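Side-chain contacts in glutamine cyclotransferase (Zymomonas mobilis, PDB 3NOL), which catalyses the cyclisation of N-terminal glutamine to pyroglutamate with release of ammonia, as a calcium-binding beta-propeller enzyme: residues Gly131-His134 and Leu139-Ser142; Glu183-Val188 and Ile194-Pro199; Asn211-Glu216 and Lys248-Thr253; Ile230-Asp233 and Arg238-Val241. All blocks are in the same frame, centred on the assembly; numbering follows the deposited sequence.

Contact 1 of 4, residues Gly131-His134 and Leu139-Ser142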
loop_
_atom_site.group_PDB
_atom_site.type_symbol
_atom_site.label_atom_id
_atom_site.label_comp_id
_atom_site.label_asym_id
_atom_site.label_seq_id
_atom_site.Cartn_x
_atom_site.Cartn_y
_atom_site.Cartn_z
ATOM N N GLY A 131 0.894 5.153 4.040
ATOM C CA GLY A 131 1.007 3.704 3.803
ATOM C C GLY A 131 1.440 2.906 5.033
ATOM O O GLY A 131 2.072 3.446 5.941
ATOM N N LEU A 132 1.088 1.612 5.054
ATOM C CA LEU A 132 1.462 0.732 6.147
ATOM C C LEU A 132 1.727 -0.676 5.612
ATOM O O LEU A 132 0.985 -1.176 4.791
ATOM C CB LEU A 132 0.375 0.708 7.215
ATOM C CG LEU A 132 0.652 -0.054 8.505
ATOM C CD1 LEU A 132 1.757 0.665 9.327
ATOM C CD2 LEU A 132 -0.663 -0.189 9.325
ATOM N N THR A 133 2.812 -1.275 6.076
ATOM C CA THR A 133 3.129 -2.681 5.763
ATOM C C THR A 133 3.845 -3.259 7.007
ATOM O O THR A 133 3.858 -2.616 8.081
ATOM C CB THR A 133 3.973 -2.821 4.426
ATOM O OG1 THR A 133 4.103 -4.208 4.058
ATOM C CG2 THR A 133 5.375 -2.188 4.577
ATOM N N HIS A 134 4.443 -4.438 6.871
ATOM C CA HIS A 134 5.162 -5.040 7.983
ATOM C C HIS A 134 6.221 -6.002 7.497
ATOM O O HIS A 134 6.147 -6.489 6.378
ATOM C CB HIS A 134 4.205 -5.752 8.947
ATOM C CG HIS A 134 3.695 -7.074 8.461
ATOM N ND1 HIS A 134 4.387 -8.255 8.652
ATOM C CD2 HIS A 134 2.545 -7.408 7.830
ATOM C CE1 HIS A 134 3.676 -9.264 8.174
ATOM N NE2 HIS A 134 2.560 -8.777 7.658
ATOM N N LEU A 139 5.804 -3.203 12.212
ATOM C CA LEU A 139 4.981 -2.475 11.240
ATOM C C LEU A 139 5.823 -1.324 10.727
ATOM O O LEU A 139 6.626 -0.762 11.469
ATOM C CB LEU A 139 3.719 -1.927 11.902
ATOM C CG LEU A 139 2.709 -3.051 12.217
ATOM C CD1 LEU A 139 1.810 -2.763 13.462
ATOM C CD2 LEU A 139 1.864 -3.475 10.987
ATOM N N ILE A 140 5.577 -0.923 9.485
ATOM C CA ILE A 140 6.376 0.116 8.868
ATOM C C ILE A 140 5.392 1.074 8.219
ATOM O O ILE A 140 4.558 0.651 7.407
ATOM C CB ILE A 140 7.325 -0.450 7.803
ATOM C CG1 ILE A 140 8.233 -1.551 8.384
ATOM C CG2 ILE A 140 8.130 0.703 7.162
ATOM C CD1 ILE A 140 8.879 -2.365 7.287
ATOM N N MET A 141 5.460 2.341 8.618
ATOM C CA MET A 141 4.515 3.340 8.155
ATOM C C MET A 141 5.187 4.532 7.452
ATOM O O MET A 141 6.223 5.038 7.912
ATOM C CB MET A 141 3.625 3.825 9.310
ATOM C CG MET A 141 4.252 4.731 10.328
ATOM S SD MET A 141 3.032 5.213 11.607
ATOM C CE MET A 141 1.972 6.369 10.763
ATOM N N SER A 142 4.588 4.946 6.337
ATOM C CA SER A 142 4.952 6.186 5.639
ATOM C C SER A 142 3.901 7.263 5.972
ATOM O O SER A 142 2.839 6.961 6.557
ATOM C CB SER A 142 4.974 5.963 4.122
ATOM O OG SER A 142 3.692 5.536 3.655
#

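Contact 2 of 4, residues Glu183-Val188 and Ile194-Pro199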
loop_
_atom_site.group_PDB
_atom_site.type_symbol
_atom_site.label_atom_id
_atom_site.label_comp_id
_atom_site.label_asym_id
_atom_site.label_seq_id
_atom_site.Cartn_x
_atom_site.Cartn_y
_atom_site.Cartn_z
ATOM N N GLU A 183 13.021 -5.911 1.036
ATOM C CA GLU A 183 13.010 -4.500 0.651
ATOM C C GLU A 183 11.676 -3.813 0.959
ATOM O O GLU A 183 10.619 -4.455 0.985
ATOM C CB GLU A 183 13.333 -4.347 -0.846
ATOM C CG GLU A 183 14.718 -4.834 -1.181
ATOM C CD GLU A 183 15.156 -4.517 -2.593
ATOM O OE1 GLU A 183 14.302 -4.269 -3.464
ATOM O OE2 GLU A 183 16.388 -4.529 -2.824
ATOM N N ILE A 184 11.727 -2.502 1.168
ATOM C CA ILE A 184 10.472 -1.748 1.273
ATOM C C ILE A 184 10.162 -1.149 -0.106
ATOM O O ILE A 184 10.937 -0.342 -0.621
ATOM C CB ILE A 184 10.545 -0.622 2.354
ATOM C CG1 ILE A 184 10.900 -1.193 3.741
ATOM C CG2 ILE A 184 9.228 0.209 2.344
ATOM C CD1 ILE A 184 11.468 -0.174 4.665
ATOM N N PHE A 185 9.072 -1.592 -0.728
ATOM C CA PHE A 185 8.570 -0.952 -1.958
ATOM C C PHE A 185 7.607 0.173 -1.541
ATOM O O PHE A 185 6.746 -0.035 -0.669
ATOM C CB PHE A 185 7.796 -1.952 -2.808
ATOM C CG PHE A 185 8.672 -2.955 -3.591
ATOM C CD1 PHE A 185 9.975 -3.299 -3.168
ATOM C CD2 PHE A 185 8.147 -3.566 -4.724
ATOM C CE1 PHE A 185 10.750 -4.239 -3.885
ATOM C CE2 PHE A 185 8.894 -4.518 -5.457
ATOM C CZ PHE A 185 10.206 -4.856 -5.030
ATOM N N ALA A 186 7.719 1.340 -2.178
ATOM C CA ALA A 186 6.802 2.443 -1.856
ATOM C C ALA A 186 6.309 3.145 -3.099
ATOM O O ALA A 186 7.112 3.464 -3.984
ATOM C CB ALA A 186 7.488 3.472 -0.963
ATOM N N ASN A 187 5.001 3.387 -3.185
ATOM C CA ASN A 187 4.529 4.348 -4.177
ATOM C C ASN A 187 5.099 5.721 -3.824
ATOM O O ASN A 187 5.243 6.052 -2.646
ATOM C CB ASN A 187 2.999 4.428 -4.205
ATOM C CG ASN A 187 2.361 3.186 -4.795
ATOM O OD1 ASN A 187 1.854 2.344 -4.063
ATOM N ND2 ASN A 187 2.382 3.069 -6.123
ATOM N N VAL A 188 5.421 6.498 -4.858
ATOM C CA VAL A 188 5.753 7.894 -4.697
ATOM C C VAL A 188 4.590 8.679 -5.315
ATOM O O VAL A 188 4.363 8.653 -6.537
ATOM C CB VAL A 188 7.079 8.250 -5.375
ATOM C CG1 VAL A 188 7.390 9.740 -5.142
ATOM C CG2 VAL A 188 8.208 7.305 -4.892
ATOM N N ILE A 194 7.596 3.235 -8.504
ATOM C CA ILE A 194 7.660 2.605 -7.206
ATOM C C ILE A 194 9.119 2.470 -6.856
ATOM O O ILE A 194 9.901 1.953 -7.657
ATOM C CB ILE A 194 6.960 1.217 -7.219
ATOM C CG1 ILE A 194 5.441 1.390 -7.425
ATOM C CG2 ILE A 194 7.329 0.415 -5.954
ATOM C CD1 ILE A 194 4.740 0.084 -7.762
ATOM N N VAL A 195 9.503 2.989 -5.701
ATOM C CA VAL A 195 10.905 2.873 -5.272
ATOM C C VAL A 195 11.109 1.656 -4.392
ATOM O O VAL A 195 10.232 1.261 -3.623
ATOM C CB VAL A 195 11.452 4.143 -4.590
ATOM C CG1 VAL A 195 11.501 5.318 -5.601
ATOM C CG2 VAL A 195 10.658 4.494 -3.336
ATOM N N ARG A 196 12.282 1.064 -4.551
ATOM C CA ARG A 196 12.713 -0.069 -3.746
ATOM C C ARG A 196 13.734 0.493 -2.752
ATOM O O ARG A 196 14.741 1.064 -3.164
ATOM C CB ARG A 196 13.353 -1.141 -4.648
ATOM C CG ARG A 196 12.433 -1.609 -5.776
ATOM C CD ARG A 196 13.145 -2.504 -6.787
ATOM N NE ARG A 196 13.459 -3.798 -6.193
ATOM C CZ ARG A 196 13.620 -4.928 -6.881
ATOM N NH1 ARG A 196 13.881 -6.051 -6.227
ATOM N NH2 ARG A 196 13.477 -4.948 -8.207
ATOM N N ILE A 197 13.450 0.333 -1.461
ATOM C CA ILE A 197 14.211 0.968 -0.395
ATOM C C ILE A 197 14.958 -0.061 0.458
ATOM O O ILE A 197 14.360 -1.058 0.926
ATOM C CB ILE A 197 13.277 1.828 0.516
ATOM C CG1 ILE A 197 12.583 2.931 -0.302
ATOM C CG2 ILE A 197 14.070 2.438 1.642
ATOM C CD1 ILE A 197 11.346 3.542 0.399
ATOM N N ASP A 198 16.257 0.184 0.647
ATOM C CA ASP A 198 17.081 -0.633 1.543
ATOM C C ASP A 198 16.667 -0.317 2.993
ATOM O O ASP A 198 16.864 0.788 3.459
ATOM C CB ASP A 198 18.566 -0.298 1.301
ATOM C CG ASP A 198 19.525 -1.141 2.145
ATOM O OD1 ASP A 198 19.123 -1.682 3.200
ATOM O OD2 ASP A 198 20.695 -1.255 1.723
ATOM N N PRO A 199 16.098 -1.294 3.714
ATOM C CA PRO A 199 15.617 -0.980 5.064
ATOM C C PRO A 199 16.737 -0.653 6.082
ATOM O O PRO A 199 16.428 -0.090 7.124
ATOM C CB PRO A 199 14.850 -2.244 5.478
ATOM C CG PRO A 199 15.511 -3.353 4.694
ATOM C CD PRO A 199 15.861 -2.706 3.350
#

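Contact 3 of 4, residues Asn211-Glu216 and Lys248-Thr253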
loop_
_atom_site.group_PDB
_atom_site.type_symbol
_atom_site.label_atom_id
_atom_site.label_comp_id
_atom_site.label_asym_id
_atom_site.label_seq_id
_atom_site.Cartn_x
_atom_site.Cartn_y
_atom_site.Cartn_z
ATOM N N ASN A 211 5.163 3.914 -15.877
ATOM C CA ASN A 211 4.609 4.822 -16.876
ATOM C C ASN A 211 4.132 4.035 -18.083
ATOM O O ASN A 211 4.805 3.104 -18.531
ATOM C CB ASN A 211 5.611 5.907 -17.253
ATOM C CG ASN A 211 5.644 7.025 -16.236
ATOM O OD1 ASN A 211 4.712 7.825 -16.157
ATOM N ND2 ASN A 211 6.714 7.086 -15.448
ATOM N N GLY A 212 2.937 4.375 -18.559
ATOM C CA GLY A 212 2.349 3.692 -19.715
ATOM C C GLY A 212 1.499 2.463 -19.422
ATOM O O GLY A 212 0.817 1.945 -20.322
ATOM N N ILE A 213 1.509 1.994 -18.172
ATOM C CA ILE A 213 0.714 0.826 -17.801
ATOM C C ILE A 213 -0.807 1.054 -18.005
ATOM O O ILE A 213 -1.524 0.116 -18.320
ATOM C CB ILE A 213 1.063 0.279 -16.378
ATOM C CG1 ILE A 213 0.669 -1.196 -16.262
ATOM C CG2 ILE A 213 0.440 1.156 -15.293
ATOM C CD1 ILE A 213 1.269 -1.915 -15.110
ATOM N N LEU A 214 -1.275 2.296 -17.856
ATOM C CA LEU A 214 -2.705 2.599 -18.086
ATOM C C LEU A 214 -3.167 2.323 -19.506
ATOM O O LEU A 214 -4.341 2.037 -19.725
ATOM C CB LEU A 214 -3.058 4.036 -17.692
ATOM C CG LEU A 214 -3.448 4.289 -16.242
ATOM C CD1 LEU A 214 -4.104 5.675 -16.141
ATOM C CD2 LEU A 214 -4.374 3.192 -15.688
ATOM N N ALA A 215 -2.243 2.432 -20.462
ATOM C CA ALA A 215 -2.507 2.133 -21.871
ATOM C C ALA A 215 -2.836 0.643 -22.091
ATOM O O ALA A 215 -3.449 0.279 -23.099
ATOM C CB ALA A 215 -1.301 2.567 -22.735
ATOM N N GLU A 216 -2.447 -0.197 -21.123
ATOM C CA GLU A 216 -2.704 -1.641 -21.145
ATOM C C GLU A 216 -3.870 -2.052 -20.202
ATOM O O GLU A 216 -4.107 -3.247 -19.972
ATOM C CB GLU A 216 -1.411 -2.412 -20.786
ATOM C CG GLU A 216 -0.279 -2.244 -21.840
ATOM C CD GLU A 216 1.026 -2.955 -21.466
ATOM O OE1 GLU A 216 1.029 -4.201 -21.314
ATOM O OE2 GLU A 216 2.061 -2.266 -21.337
ATOM N N LYS A 248 -8.135 -1.889 -13.163
ATOM C CA LYS A 248 -7.455 -3.186 -13.015
ATOM C C LYS A 248 -6.494 -3.209 -11.832
ATOM O O LYS A 248 -5.980 -2.165 -11.441
ATOM C CB LYS A 248 -6.640 -3.536 -14.281
ATOM C CG LYS A 248 -7.413 -3.644 -15.613
ATOM C CD LYS A 248 -8.447 -4.779 -15.642
ATOM C CE LYS A 248 -9.096 -4.846 -17.043
ATOM N NZ LYS A 248 -10.183 -5.878 -17.116
ATOM N N VAL A 249 -6.249 -4.413 -11.297
ATOM C CA VAL A 249 -5.054 -4.725 -10.529
ATOM C C VAL A 249 -4.182 -5.534 -11.496
ATOM O O VAL A 249 -4.673 -6.482 -12.124
ATOM C CB VAL A 249 -5.351 -5.609 -9.290
ATOM C CG1 VAL A 249 -4.054 -5.962 -8.541
ATOM C CG2 VAL A 249 -6.354 -4.917 -8.354
ATOM N N PHE A 250 -2.915 -5.173 -11.599
ATOM C CA PHE A 250 -1.991 -5.869 -12.497
ATOM C C PHE A 250 -1.071 -6.751 -11.682
ATOM O O PHE A 250 -0.437 -6.290 -10.724
ATOM C CB PHE A 250 -1.118 -4.881 -13.273
ATOM C CG PHE A 250 -1.896 -3.976 -14.189
ATOM C CD1 PHE A 250 -2.174 -2.674 -13.807
ATOM C CD2 PHE A 250 -2.370 -4.444 -15.426
ATOM C CE1 PHE A 250 -2.916 -1.818 -14.641
ATOM C CE2 PHE A 250 -3.109 -3.608 -16.276
ATOM C CZ PHE A 250 -3.376 -2.278 -15.879
ATOM N N GLU A 251 -0.976 -8.012 -12.087
ATOM C CA GLU A 251 0.064 -8.891 -11.584
ATOM C C GLU A 251 1.241 -8.728 -12.546
ATOM O O GLU A 251 1.096 -8.964 -13.762
ATOM C CB GLU A 251 -0.440 -10.331 -11.564
ATOM C CG GLU A 251 0.619 -11.322 -11.154
ATOM C CD GLU A 251 0.130 -12.773 -11.210
ATOM O OE1 GLU A 251 0.994 -13.668 -11.118
ATOM O OE2 GLU A 251 -1.091 -13.003 -11.336
ATOM N N ILE A 252 2.376 -8.294 -12.006
ATOM C CA ILE A 252 3.537 -7.937 -12.847
ATOM C C ILE A 252 4.816 -8.649 -12.440
ATOM O O ILE A 252 5.046 -8.932 -11.261
ATOM C CB ILE A 252 3.829 -6.407 -12.857
ATOM C CG1 ILE A 252 4.116 -5.873 -11.427
ATOM C CG2 ILE A 252 2.720 -5.633 -13.550
ATOM C CD1 ILE A 252 4.682 -4.414 -11.437
ATOM N N THR A 253 5.662 -8.914 -13.428
ATOM C CA THR A 253 7.060 -9.271 -13.159
ATOM C C THR A 253 7.960 -8.069 -13.503
ATOM O O THR A 253 7.519 -7.130 -14.174
ATOM C CB THR A 253 7.489 -10.553 -13.927
ATOM O OG1 THR A 253 7.279 -10.356 -15.323
ATOM C CG2 THR A 253 6.678 -11.799 -13.439
#

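Contact 4 of 4, residues Ile230-Asp233 and Arg238-Val241. With CA (calcium ion), chain B.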
loop_
_atom_site.group_PDB
_atom_site.type_symbol
_atom_site.label_atom_id
_atom_site.label_comp_id
_atom_site.label_asym_id
_atom_site.label_seq_id
_atom_site.Cartn_x
_atom_site.Cartn_y
_atom_site.Cartn_z
ATOM N N ILE A 230 0.273 -1.522 -3.620
ATOM C CA ILE A 230 1.222 -2.578 -3.936
ATOM C C ILE A 230 0.940 -3.719 -2.995
ATOM O O ILE A 230 0.920 -3.482 -1.785
ATOM C CB ILE A 230 2.662 -2.155 -3.638
ATOM C CG1 ILE A 230 3.002 -0.802 -4.280
ATOM C CG2 ILE A 230 3.622 -3.264 -4.114
ATOM C CD1 ILE A 230 4.325 -0.206 -3.804
ATOM N N ALA A 231 0.777 -4.935 -3.529
ATOM C CA ALA A 231 0.598 -6.132 -2.669
ATOM C C ALA A 231 1.509 -7.247 -3.143
ATOM O O ALA A 231 1.880 -7.282 -4.320
ATOM C CB ALA A 231 -0.840 -6.600 -2.689
ATOM N N TRP A 232 1.837 -8.162 -2.234
ATOM C CA TRP A 232 2.820 -9.185 -2.522
ATOM C C TRP A 232 2.354 -10.482 -1.894
ATOM O O TRP A 232 2.020 -10.524 -0.716
ATOM C CB TRP A 232 4.171 -8.746 -1.954
ATOM C CG TRP A 232 5.278 -9.760 -2.001
ATOM C CD1 TRP A 232 5.937 -10.307 -0.925
ATOM C CD2 TRP A 232 5.900 -10.309 -3.176
ATOM N NE1 TRP A 232 6.918 -11.173 -1.360
ATOM C CE2 TRP A 232 6.918 -11.199 -2.734
ATOM C CE3 TRP A 232 5.696 -10.142 -4.550
ATOM C CZ2 TRP A 232 7.741 -11.905 -3.627
ATOM C CZ3 TRP A 232 6.519 -10.851 -5.444
ATOM C CH2 TRP A 232 7.515 -11.723 -4.980
ATOM N N ASP A 233 2.342 -11.526 -2.719
ATOM C CA ASP A 233 1.947 -12.860 -2.329
ATOM C C ASP A 233 3.259 -13.606 -2.199
ATOM O O ASP A 233 3.887 -13.973 -3.200
ATOM C CB ASP A 233 1.062 -13.465 -3.426
ATOM C CG ASP A 233 0.849 -14.975 -3.287
ATOM O OD1 ASP A 233 0.154 -15.514 -4.168
ATOM O OD2 ASP A 233 1.386 -15.605 -2.349
ATOM N N ARG A 238 3.796 -13.442 -6.246
ATOM C CA ARG A 238 2.997 -12.582 -7.130
ATOM C C ARG A 238 2.992 -11.146 -6.627
ATOM O O ARG A 238 2.567 -10.878 -5.493
ATOM C CB ARG A 238 1.554 -13.102 -7.251
ATOM C CG ARG A 238 1.425 -14.467 -7.948
ATOM C CD ARG A 238 -0.042 -14.902 -8.145
ATOM N NE ARG A 238 -0.691 -15.166 -6.854
ATOM C CZ ARG A 238 -1.995 -15.400 -6.660
ATOM N NH1 ARG A 238 -2.862 -15.413 -7.669
ATOM N NH2 ARG A 238 -2.442 -15.629 -5.422
ATOM N N LEU A 239 3.459 -10.236 -7.481
ATOM C CA LEU A 239 3.456 -8.812 -7.183
ATOM C C LEU A 239 2.261 -8.154 -7.884
ATOM O O LEU A 239 2.092 -8.310 -9.100
ATOM C CB LEU A 239 4.756 -8.175 -7.677
ATOM C CG LEU A 239 4.989 -6.687 -7.393
ATOM C CD1 LEU A 239 4.977 -6.388 -5.907
ATOM C CD2 LEU A 239 6.287 -6.198 -8.038
ATOM N N PHE A 240 1.465 -7.417 -7.119
ATOM C CA PHE A 240 0.238 -6.803 -7.626
ATOM C C PHE A 240 0.327 -5.296 -7.428
ATOM O O PHE A 240 0.683 -4.827 -6.332
ATOM C CB PHE A 240 -0.988 -7.296 -6.844
ATOM C CG PHE A 240 -1.218 -8.781 -6.921
ATOM C CD1 PHE A 240 -1.839 -9.340 -8.047
ATOM C CD2 PHE A 240 -0.813 -9.616 -5.868
ATOM C CE1 PHE A 240 -2.080 -10.708 -8.107
ATOM C CE2 PHE A 240 -1.050 -10.994 -5.925
ATOM C CZ PHE A 240 -1.678 -11.538 -7.031
ATOM N N VAL A 241 -0.050 -4.549 -8.460
ATOM C CA VAL A 241 -0.085 -3.081 -8.350
ATOM C C VAL A 241 -1.421 -2.548 -8.870
ATOM O O VAL A 241 -2.008 -3.106 -9.815
ATOM C CB VAL A 241 1.087 -2.412 -9.107
ATOM C CG1 VAL A 241 2.444 -2.786 -8.451
ATOM C CG2 VAL A 241 1.072 -2.796 -10.607
HETATM CA CA CA B . 0.667 -2.672 0.501
HETATM O O HOH W 1 0.305 -3.027 2.842
#

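Contact 1 of 4, residues Gly131-His134 and Leu139-Ser142
Thr-133 and Ile-140 form the central hydrogen-bonded pair of an antiparallel beta hairpin, 132-134 with 139-141, in one blade of the beta-propeller. Thr-133 N bonds to Ile-140 O at 2.9 Å, and Ile-140 N returns the bond to Thr-133 O. On one face of the hairpin these two side chains run side by side, with Thr-133 CG2 4.2 Å from Ile-140 CB. The other face carries Leu-132, whose CD1 rests 3.7 Å from Met-141 CB and also touches Leu-139 CB. Farther along, Leu-139 CD2 lies against His-134 CB; the imidazole itself leads away, its NE2 hydrogen-bonded to Asp-94 OD2. Val-100 and Leu-102 of strand 98-103 pack on this leucine-rich face, while Leu-177 and Trp-179 of the next blade cover the side of Thr-133 and Ile-140, the backbone N of Trp-179 bonding to Thr-133 OG1, which lies anti to the backbone N of its own residue (chi1 -172°). At the start of the first strand, Gly-131 and Ser-142 close the pairing through two bonds: Ser-142 N to Gly-131 O, and Gly-131 N to Ser-142 OG at 2.9 Å, a hydroxyl that also bonds to Asn-175 O.

Contact 2 of 4, residues Glu183-Val188 and Ile194-Pro199
Arg-196 and Phe-185 face each other across a non-hydrogen-bonded pair of the antiparallel hairpin 183-188/194-197, their side chains lying alongside and pointing the same way. The aliphatic part of the arginine covers one face of the ring, with CG 4.0 Å from the centroid of Phe-185 in a CH-pi contact. Farther out, a bend at chi3 (70°) turns the guanidinium, so that its plane stands 56° from the ring while Phe-185 CZ sits over one of its faces. Its edge is used by Glu-183: OE1 lies near the guanidinium plane and accepts a hydrogen bond from Arg-196 NE at 2.9 Å, with a weak second one from NH1, together a salt bridge. Carboxylate and guanidinium planes are nearly perpendicular. A leucine in place of Arg-196 would probably leave the Glu-183 carboxylate without its charged mate and the outer part of the Phe-185 face less covered. On the reverse side of the hairpin, Ile-184 CB meets Ile-197 CB and Ala-186 CB touches Val-195 CG2, both at 4.1 Å. The hairpin sits between strands 177-180 and 204-209, which pair with its outer edges; Tyr-29 makes a cation-pi contact with Arg-196, and Ile-230 of strand 227-233 packs on Ile-194.

Contact 3 of 4, residues Asn211-Glu216 and Lys248-Thr253
A short 3-10 turn, 213-216, in the long connection between strands 204-209 and 227-233 packs here on strand 248-256 of the beta-propeller. The contact is carried by Ile-213, which lays its longer branch over a face of the Phe-250 ring: CG1 stands almost above the centre, 4.0 Å from the centroid and 13° off the ring normal. Ile-213 CD1 continues across the ring to 3.8 Å from Phe-250 CD1, then reaches Ile-252 CG2 at 4.3 Å. This reach follows from Ile-213 chi1 (-157°), which sends CG1 away from the backbone N, and from the extended chi2 beyond it. The opposite face of Phe-250 is met off-centre by Lys-248 CB, so the ring is held between the turn and its own strand. At the rim, Phe-250 CE2 comes 3.8 Å from the backbone O of Glu-216; the carboxylate of that residue bonds through OE2 to Tyr-31 OH. An alanine at Phe-250 is likely to open a gap beneath Ile-213 and set its CD1 branch free to turn. With no hydrogen bond between the two segments, their contact rests on apolar packing and the CH-pi contact, while the turn keeps its own form by bonds such as Glu-216 N to Ile-213 O.

Contact 4 of 4, residues Ile230-Asp233 and Arg238-Val241
Arg-238 and Asp-233 meet across the last hydrogen-bonded pair of an antiparallel beta hairpin, 230-233 with 238-241, in a blade of the propeller whose inner strand binds calcium. Followed outward, Arg-238 CB lies 3.9 Å from Asp-233 CB, and CG and CD run past Asp-233 OD1, CD at 4.0 Å. The chain then bends at chi3 (-67°) and brings NE to 2.8 Å from Asp-233 OD1, though the modelled place of this oxygen, and so the bond length, is less sure. NH2 reaches the same oxygen to complete the salt bridge, and the carboxylate and guanidinium planes stand 69° apart. Phe-240 CZ lies over one face of the guanidinium, and the edge of the Phe-240 ring, at CE2, meets Asp-233 CB. The other carboxylate oxygen, OD2, takes the N-H of His-236 in the turn, so Asp-233 ties the strand end to the loop beyond it.

On the opposite face of the hairpin, Trp-232 CE3 lies 3.8 Å from Leu-239 CB, and Leu-239 CD1 sits beside Ile-230 CG2 at the same distance. Phe-185, Asn-187 and Ile-194 of the preceding blade pack on Ile-230 there. Between these faces Ala-231 and Phe-240 exchange two nearly straight backbone bonds, each 2.8 Å from N to O. While Ala-231 N is drawn toward Phe-240 O, the preceding carbonyl turns from the partner strand to the metal: Ile-230 O binds the calcium ion at 2.4 Å, together with a water, Phe-48, Glu-176, Leu-177 and Glu-178.

Overall arrangement
From the N terminus, contact 1 comes first and closes a short turn within one blade; contact 2 then closes another hairpin, and the two touch where Ile-140 CD1 meets Ile-184 CG1. Contact 3 spans a much longer stretch, from the connection after strand 204-209 to strand 248-256, and contact 4 closes its own hairpin wholly within that span. Strand 238-243 of contact 4 pairs with strand 248-256 of contact 3, while Ile-230 and Val-241 pack on Ile-194 of contact 2. Contacts 1, 2 and 4 each lie within one of three successive blades round the calcium, with contact 2 touching both others; contact 3 lies farther out, its centre about 24 Å from that of contact 1.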